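Local coordinates for NRPS (Penicillium fellutanum, PDB 6NKI), which belongs to the nonribosomal peptide synthetases and contains a Rossmann-type domain of the male sterility protein family, modelled with NADPH bound, at residues 256-260 against 329-333; 262-267 against 318-323. One frame throughout, in Å; residues are numbered along the deposited sequence.

Contact 1: 256-260 against 329-333; sequences AMTTC and GLGRD
Two helix ends meet here, and both segments leave their helices through a residue with positive phi. Helix 248-259 stops at Thr259, and Cys260 follows at phi/psi 60/25. In 329-333 the helical angles last to Leu330, and Gly331 lies at 71/26. Arg332 and Asp333 are then extended (-157/156 and -92/149). The backbones stay well apart: the CA atoms of Met257 and Leu330 are 8.5 Å from each other, those of Cys260 and Asp333 7.8 Å. Long side chains bridge the gap.

The apolar part pairs Met257 (chi1 m, chi2 t, chi3 p) with Leu330 (m, t). Met257 CE lies 3.7 Å from Leu330 CD2. Helix 389-410 adds to this patch through Leu406 and Ala407. The site is a surface contact, its centre about 27 Å from the centre of the chain, and joins the C-terminal ends of two helices.

The polar part belongs to Arg332. Its side chain is stretched out (p, t, t, chi4 -174°) and reaches the end of helix 248-259. Arg332 NH2 is 2.4 Å from Met257 O, near the guanidinium plane, but the angle is too poor for a hydrogen bond. So short an N-O distance warrants caution at 2.60 Å resolution. Arg332 NH2 also lies 3.5 Å from Met257 CB and 4.3 Å from Cys260 SG. Arg332 NH1 forms a salt bridge with Glu410 of helix 389-410.

Contact 2: 262-267 against 318-323; sequences YNSDES and NMSDFW
An Asx turn shapes the loop after strand 261-263. Asn263 (chi1 t, chi2 2°) accepts at OD1 from Asp265 N, 3.1 Å away. The strand end and the loop pack on the start of helix 319-330. Asn318 sits at the N-cap position, but its side chain makes no capping bond. The nearest CA pairs are Tyr262-Trp323 at 8.4 Å and Ser267-Ser320 at 4.2 Å.

Tyr262 (chi1 70°, chi2 -87°) and Trp323 (chi1 -73°, chi2 110°) stack face to face. The centroids of the Tyr262 ring and the Trp323 five-membered ring are 4.5 Å apart, with planes at 29°. Tyr262 CB makes a CH-pi contact, 3.9 Å from the centroid of the Trp323 six-membered ring. Met319 is m at all three chi angles. Its CB lies 3.2 Å from Glu266 O, and its CE 3.7 Å from Glu266 OE2. Glu266 OE1 accepts a hydrogen bond from Asn269 ND2. Ser267 (m) and Ser320 (p) meet with their CB atoms 3.4 Å apart. The loop carbonyl Ser267 O takes up a first-turn NH, Ser320 N, at 3.1 Å and 166°.

How the contacts relate
Contacts 1 and 2 have centres 14 Å apart and use opposite ends of helix 319-330. Contact 2 takes its N-terminal part, contact 1 its C-terminal end. The partner segments are also consecutive: helix 248-259 leads into strand 261-263. The chain order is 256-260, 262-267, 318-323, 329-333, so both segments of contact 2 fall between those of contact 1. The two touch where Ala256 CB packs on Trp323 CH2 at 4.1 Å. The short parallel sheet of 261-263 and 335-337 also joins the two chain regions. Together they attach one helix at both ends to the earlier helix 248-259 and strand 261-263, on one side of the chain's centre.

Contact 1: 256-260 against 329-333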
ATOM      1  N   ALA A 256      23.381 -11.575   9.309  1.00107.52           N
ATOM      2  CA  ALA A 256      22.665 -11.990  10.505  1.00107.68           C
ATOM      3  C   ALA A 256      22.196 -13.431  10.372  1.00108.09           C
ATOM      4  O   ALA A 256      22.114 -14.156  11.370  1.00112.23           O
ATOM      5  CB  ALA A 256      21.492 -11.047  10.762  1.00 99.16           C
ATOM      6  N   MET A 257      21.916 -13.860   9.139  1.00104.76           N
ATOM      7  CA  MET A 257      21.563 -15.249   8.865  1.00106.18           C
ATOM      8  C   MET A 257      22.713 -16.208   9.169  1.00113.04           C
ATOM      9  O   MET A 257      22.496 -17.285   9.736  1.00115.26           O
ATOM     10  CB  MET A 257      21.150 -15.373   7.404  1.00100.81           C
ATOM     11  CG  MET A 257      19.814 -14.729   7.096  1.00 96.09           C
ATOM     12  SD  MET A 257      19.490 -14.513   5.345  1.00 89.40           S
ATOM     13  CE  MET A 257      19.453 -16.229   4.787  1.00 91.68           C
ATOM     14  N   THR A 258      23.935 -15.848   8.773  1.00118.80           N
ATOM     15  CA  THR A 258      25.082 -16.725   8.967  1.00127.26           C
ATOM     16  C   THR A 258      25.578 -16.683  10.400  1.00115.43           C
ATOM     17  O   THR A 258      26.084 -17.684  10.906  1.00119.89           O
ATOM     18  CB  THR A 258      26.209 -16.326   8.020  1.00127.63           C
ATOM     19  OG1 THR A 258      26.653 -15.003   8.350  1.00123.90           O
ATOM     20  CG2 THR A 258      25.719 -16.348   6.562  1.00123.40           C
ATOM     21  N   THR A 259      25.425 -15.533  11.050  1.00117.83           N
ATOM     22  CA  THR A 259      25.720 -15.365  12.464  1.00119.63           C
ATOM     23  C   THR A 259      24.651 -15.979  13.368  1.00121.45           C
ATOM     24  O   THR A 259      24.952 -16.327  14.519  1.00122.01           O
ATOM     25  CB  THR A 259      25.904 -13.866  12.746  1.00117.31           C
ATOM     26  OG1 THR A 259      27.092 -13.408  12.087  1.00117.47           O
ATOM     27  CG2 THR A 259      26.024 -13.576  14.199  1.00122.22           C
ATOM     28  N   CYS A 260      23.422 -16.137  12.869  1.00118.60           N
ATOM     29  CA  CYS A 260      22.298 -16.674  13.646  1.00120.27           C
ATOM     30  C   CYS A 260      22.002 -15.815  14.875  1.00119.97           C
ATOM     31  O   CYS A 260      21.447 -16.298  15.870  1.00122.49           O
ATOM     32  CB  CYS A 260      22.537 -18.137  14.045  1.00127.86           C
ATOM     33  SG  CYS A 260      22.614 -19.315  12.654  1.00128.74           S
ATOM     34  N   GLY A 329       9.908 -15.011   8.037  1.00 91.77           N
ATOM     35  CA  GLY A 329      10.169 -15.422   6.668  1.00 89.77           C
ATOM     36  C   GLY A 329      11.314 -16.409   6.560  1.00 91.88           C
ATOM     37  O   GLY A 329      11.248 -17.369   5.780  1.00 87.72           O
ATOM     38  N   LEU A 330      12.387 -16.192   7.333  1.00 98.04           N
ATOM     39  CA  LEU A 330      13.448 -17.194   7.374  1.00108.84           C
ATOM     40  C   LEU A 330      12.939 -18.518   7.937  1.00112.70           C
ATOM     41  O   LEU A 330      13.517 -19.581   7.672  1.00113.36           O
ATOM     42  CB  LEU A 330      14.635 -16.691   8.206  1.00113.79           C
ATOM     43  CG  LEU A 330      15.519 -15.505   7.778  1.00113.13           C
ATOM     44  CD1 LEU A 330      16.572 -15.212   8.842  1.00113.90           C
ATOM     45  CD2 LEU A 330      16.173 -15.742   6.426  1.00113.08           C
ATOM     46  N   GLY A 331      11.856 -18.480   8.705  1.00116.25           N
ATOM     47  CA  GLY A 331      11.344 -19.695   9.294  1.00128.42           C
ATOM     48  C   GLY A 331      12.195 -20.251  10.405  1.00140.99           C
ATOM     49  O   GLY A 331      12.154 -21.460  10.662  1.00150.20           O
ATOM     50  N   ARG A 332      12.964 -19.403  11.079  1.00133.15           N
ATOM     51  CA  ARG A 332      13.849 -19.851  12.137  1.00133.15           C
ATOM     52  C   ARG A 332      14.120 -18.665  13.045  1.00130.38           C
ATOM     53  O   ARG A 332      14.029 -17.510  12.629  1.00128.41           O
ATOM     54  CB  ARG A 332      15.158 -20.414  11.571  1.00135.15           C
ATOM     55  CG  ARG A 332      16.108 -19.346  11.072  1.00133.24           C
ATOM     56  CD  ARG A 332      17.285 -19.944  10.327  1.00135.73           C
ATOM     57  NE  ARG A 332      18.333 -18.953  10.105  1.00135.72           N
ATOM     58  CZ  ARG A 332      19.418 -19.167   9.376  1.00137.92           C
ATOM     59  NH1 ARG A 332      19.581 -20.326   8.755  1.00140.62           N
ATOM     60  NH2 ARG A 332      20.322 -18.214   9.244  1.00138.49           N
ATOM     61  N   ASP A 333      14.471 -18.959  14.285  1.00132.63           N
ATOM     62  CA  ASP A 333      14.737 -17.894  15.238  1.00129.45           C
ATOM     63  C   ASP A 333      16.211 -17.521  15.254  1.00127.93           C
ATOM     64  O   ASP A 333      17.091 -18.349  14.999  1.00110.85           O
ATOM     65  CB  ASP A 333      14.256 -18.281  16.635  1.00128.32           C
ATOM     66  CG  ASP A 333      12.744 -18.302  16.727  1.00129.56           C
ATOM     67  OD1 ASP A 333      12.091 -17.573  15.932  1.00123.65           O
ATOM     68  OD2 ASP A 333      12.205 -19.036  17.590  1.00131.68           O
TER

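Contact 2: 262-267 against 318-323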
ATOM      1  N   TYR A 262      21.344 -11.234  15.932  1.00114.23           N
ATOM      2  CA  TYR A 262      21.070  -9.898  15.425  1.00113.24           C
ATOM      3  C   TYR A 262      21.184  -8.913  16.582  1.00110.18           C
ATOM      4  O   TYR A 262      21.265  -9.301  17.748  1.00113.59           O
ATOM      5  CB  TYR A 262      19.684  -9.822  14.769  1.00116.43           C
ATOM      6  CG  TYR A 262      18.550  -9.929  15.762  1.00127.43           C
ATOM      7  CD1 TYR A 262      18.051 -11.167  16.155  1.00128.18           C
ATOM      8  CD2 TYR A 262      17.976  -8.790  16.314  1.00132.02           C
ATOM      9  CE1 TYR A 262      17.010 -11.260  17.077  1.00129.39           C
ATOM     10  CE2 TYR A 262      16.945  -8.877  17.232  1.00130.62           C
ATOM     11  CZ  TYR A 262      16.464 -10.107  17.608  1.00130.52           C
ATOM     12  OH  TYR A 262      15.427 -10.165  18.509  1.00133.09           O
ATOM     13  N   ASN A 263      21.188  -7.628  16.238  1.00107.87           N
ATOM     14  CA  ASN A 263      21.203  -6.570  17.240  1.00110.18           C
ATOM     15  C   ASN A 263      19.783  -6.290  17.717  1.00111.35           C
ATOM     16  O   ASN A 263      18.919  -5.891  16.925  1.00108.53           O
ATOM     17  CB  ASN A 263      21.834  -5.310  16.663  1.00104.97           C
ATOM     18  CG  ASN A 263      21.946  -4.201  17.678  1.00114.97           C
ATOM     19  OD1 ASN A 263      21.588  -4.357  18.844  1.00109.49           O
ATOM     20  ND2 ASN A 263      22.420  -3.050  17.226  1.00113.18           N
ATOM     21  N   SER A 264      19.549  -6.479  19.014  1.00118.37           N
ATOM     22  CA  SER A 264      18.220  -6.348  19.600  1.00121.20           C
ATOM     23  C   SER A 264      18.097  -5.164  20.551  1.00118.54           C
ATOM     24  O   SER A 264      17.056  -5.019  21.208  1.00111.53           O
ATOM     25  CB  SER A 264      17.841  -7.631  20.345  1.00133.11           C
ATOM     26  OG  SER A 264      16.594  -7.473  21.001  1.00134.83           O
ATOM     27  N   ASP A 265      19.123  -4.318  20.652  1.00120.22           N
ATOM     28  CA  ASP A 265      19.091  -3.233  21.624  1.00126.66           C
ATOM     29  C   ASP A 265      18.402  -1.986  21.100  1.00125.10           C
ATOM     30  O   ASP A 265      18.351  -0.978  21.811  1.00131.65           O
ATOM     31  CB  ASP A 265      20.510  -2.889  22.088  1.00133.43           C
ATOM     32  CG  ASP A 265      21.117  -3.980  22.951  1.00137.96           C
ATOM     33  OD1 ASP A 265      20.333  -4.733  23.577  1.00140.66           O
ATOM     34  OD2 ASP A 265      22.363  -4.075  23.012  1.00138.95           O
ATOM     35  N   GLU A 266      17.848  -2.033  19.899  1.00122.92           N
ATOM     36  CA  GLU A 266      17.166  -0.893  19.310  1.00117.59           C
ATOM     37  C   GLU A 266      15.765  -1.255  18.847  1.00112.53           C
ATOM     38  O   GLU A 266      15.287  -0.714  17.849  1.00108.28           O
ATOM     39  CB  GLU A 266      17.955  -0.350  18.131  1.00113.86           C
ATOM     40  CG  GLU A 266      18.116  -1.383  17.038  1.00113.03           C
ATOM     41  CD  GLU A 266      18.604  -0.761  15.770  1.00112.53           C
ATOM     42  OE1 GLU A 266      18.685   0.487  15.751  1.00111.83           O
ATOM     43  OE2 GLU A 266      18.915  -1.508  14.814  1.00111.64           O
ATOM     44  N   SER A 267      15.100  -2.175  19.553  1.00112.45           N
ATOM     45  CA  SER A 267      13.781  -2.634  19.118  1.00110.49           C
ATOM     46  C   SER A 267      12.769  -1.492  19.024  1.00109.06           C
ATOM     47  O   SER A 267      11.860  -1.533  18.183  1.00103.17           O
ATOM     48  CB  SER A 267      13.272  -3.727  20.052  1.00111.80           C
ATOM     49  OG  SER A 267      13.954  -4.932  19.782  1.00112.43           O
ATOM     50  N   ASN A 318       8.945  -0.442  13.409  1.00112.49           N
ATOM     51  CA  ASN A 318       9.805  -0.623  14.569  1.00118.13           C
ATOM     52  C   ASN A 318      10.838  -1.690  14.245  1.00106.12           C
ATOM     53  O   ASN A 318      10.566  -2.645  13.513  1.00100.57           O
ATOM     54  CB  ASN A 318       8.991  -1.043  15.795  1.00135.92           C
ATOM     55  CG  ASN A 318       8.092   0.064  16.304  1.00156.57           C
ATOM     56  OD1 ASN A 318       8.511   1.221  16.410  1.00160.26           O
ATOM     57  ND2 ASN A 318       6.840  -0.277  16.599  1.00164.43           N
ATOM     58  N   MET A 319      12.043  -1.530  14.791  1.00101.55           N
ATOM     59  CA  MET A 319      13.054  -2.553  14.558  1.00 96.96           C
ATOM     60  C   MET A 319      12.654  -3.919  15.133  1.00 95.08           C
ATOM     61  O   MET A 319      12.955  -4.958  14.527  1.00 89.13           O
ATOM     62  CB  MET A 319      14.395  -2.087  15.115  1.00 97.82           C
ATOM     63  CG  MET A 319      14.988  -0.950  14.293  1.00 94.31           C
ATOM     64  SD  MET A 319      15.073  -1.454  12.575  1.00 87.13           S
ATOM     65  CE  MET A 319      16.190  -2.841  12.659  1.00 94.42           C
ATOM     66  N   SER A 320      11.970  -3.951  16.286  1.00 92.91           N
ATOM     67  CA  SER A 320      11.448  -5.225  16.776  1.00 95.29           C
ATOM     68  C   SER A 320      10.449  -5.826  15.794  1.00 95.99           C
ATOM     69  O   SER A 320      10.469  -7.037  15.534  1.00 86.84           O
ATOM     70  CB  SER A 320      10.795  -5.053  18.145  1.00101.74           C
ATOM     71  OG  SER A 320       9.590  -4.324  18.057  1.00105.39           O
ATOM     72  N   ASP A 321       9.576  -4.996  15.223  1.00 93.87           N
ATOM     73  CA  ASP A 321       8.615  -5.499  14.253  1.00 98.09           C
ATOM     74  C   ASP A 321       9.325  -5.987  12.994  1.00 92.17           C
ATOM     75  O   ASP A 321       8.946  -7.009  12.405  1.00 79.50           O
ATOM     76  CB  ASP A 321       7.611  -4.385  13.938  1.00108.00           C
ATOM     77  CG  ASP A 321       6.332  -4.895  13.288  1.00117.56           C
ATOM     78  OD1 ASP A 321       6.188  -6.120  13.053  1.00123.66           O
ATOM     79  OD2 ASP A 321       5.455  -4.049  13.024  1.00119.28           O
ATOM     80  N   PHE A 322      10.366  -5.262  12.572  1.00 91.46           N
ATOM     81  CA  PHE A 322      11.146  -5.660  11.402  1.00 91.02           C
ATOM     82  C   PHE A 322      11.770  -7.048  11.592  1.00 88.53           C
ATOM     83  O   PHE A 322      11.546  -7.962  10.786  1.00 88.69           O
ATOM     84  CB  PHE A 322      12.206  -4.576  11.099  1.00 83.67           C
ATOM     85  CG  PHE A 322      13.299  -5.028  10.146  1.00 78.09           C
ATOM     86  CD1 PHE A 322      13.043  -5.184   8.793  1.00 74.81           C
ATOM     87  CD2 PHE A 322      14.578  -5.337  10.630  1.00 79.84           C
ATOM     88  CE1 PHE A 322      14.034  -5.625   7.925  1.00 79.93           C
ATOM     89  CE2 PHE A 322      15.563  -5.791   9.781  1.00 83.62           C
ATOM     90  CZ  PHE A 322      15.283  -5.923   8.407  1.00 83.23           C
ATOM     91  N   TRP A 323      12.523  -7.243  12.677  1.00 90.53           N
ATOM     92  CA  TRP A 323      13.213  -8.521  12.842  1.00 98.67           C
ATOM     93  C   TRP A 323      12.262  -9.695  13.059  1.00100.19           C
ATOM     94  O   TRP A 323      12.552 -10.802  12.588  1.00 96.85           O
ATOM     95  CB  TRP A 323      14.206  -8.470  13.989  1.00 97.93           C
ATOM     96  CG  TRP A 323      15.429  -7.680  13.721  1.00 96.05           C
ATOM     97  CD1 TRP A 323      15.774  -6.486  14.276  1.00 96.86           C
ATOM     98  CD2 TRP A 323      16.461  -8.010  12.799  1.00 88.33           C
ATOM     99  NE1 TRP A 323      16.987  -6.068  13.785  1.00 98.43           N
ATOM    100  CE2 TRP A 323      17.427  -6.989  12.871  1.00 98.11           C
ATOM    101  CE3 TRP A 323      16.674  -9.078  11.928  1.00 88.01           C
ATOM    102  CZ2 TRP A 323      18.589  -7.017  12.121  1.00 89.54           C
ATOM    103  CZ3 TRP A 323      17.827  -9.095  11.174  1.00 88.39           C
ATOM    104  CH2 TRP A 323      18.763  -8.074  11.274  1.00 89.15           C
TER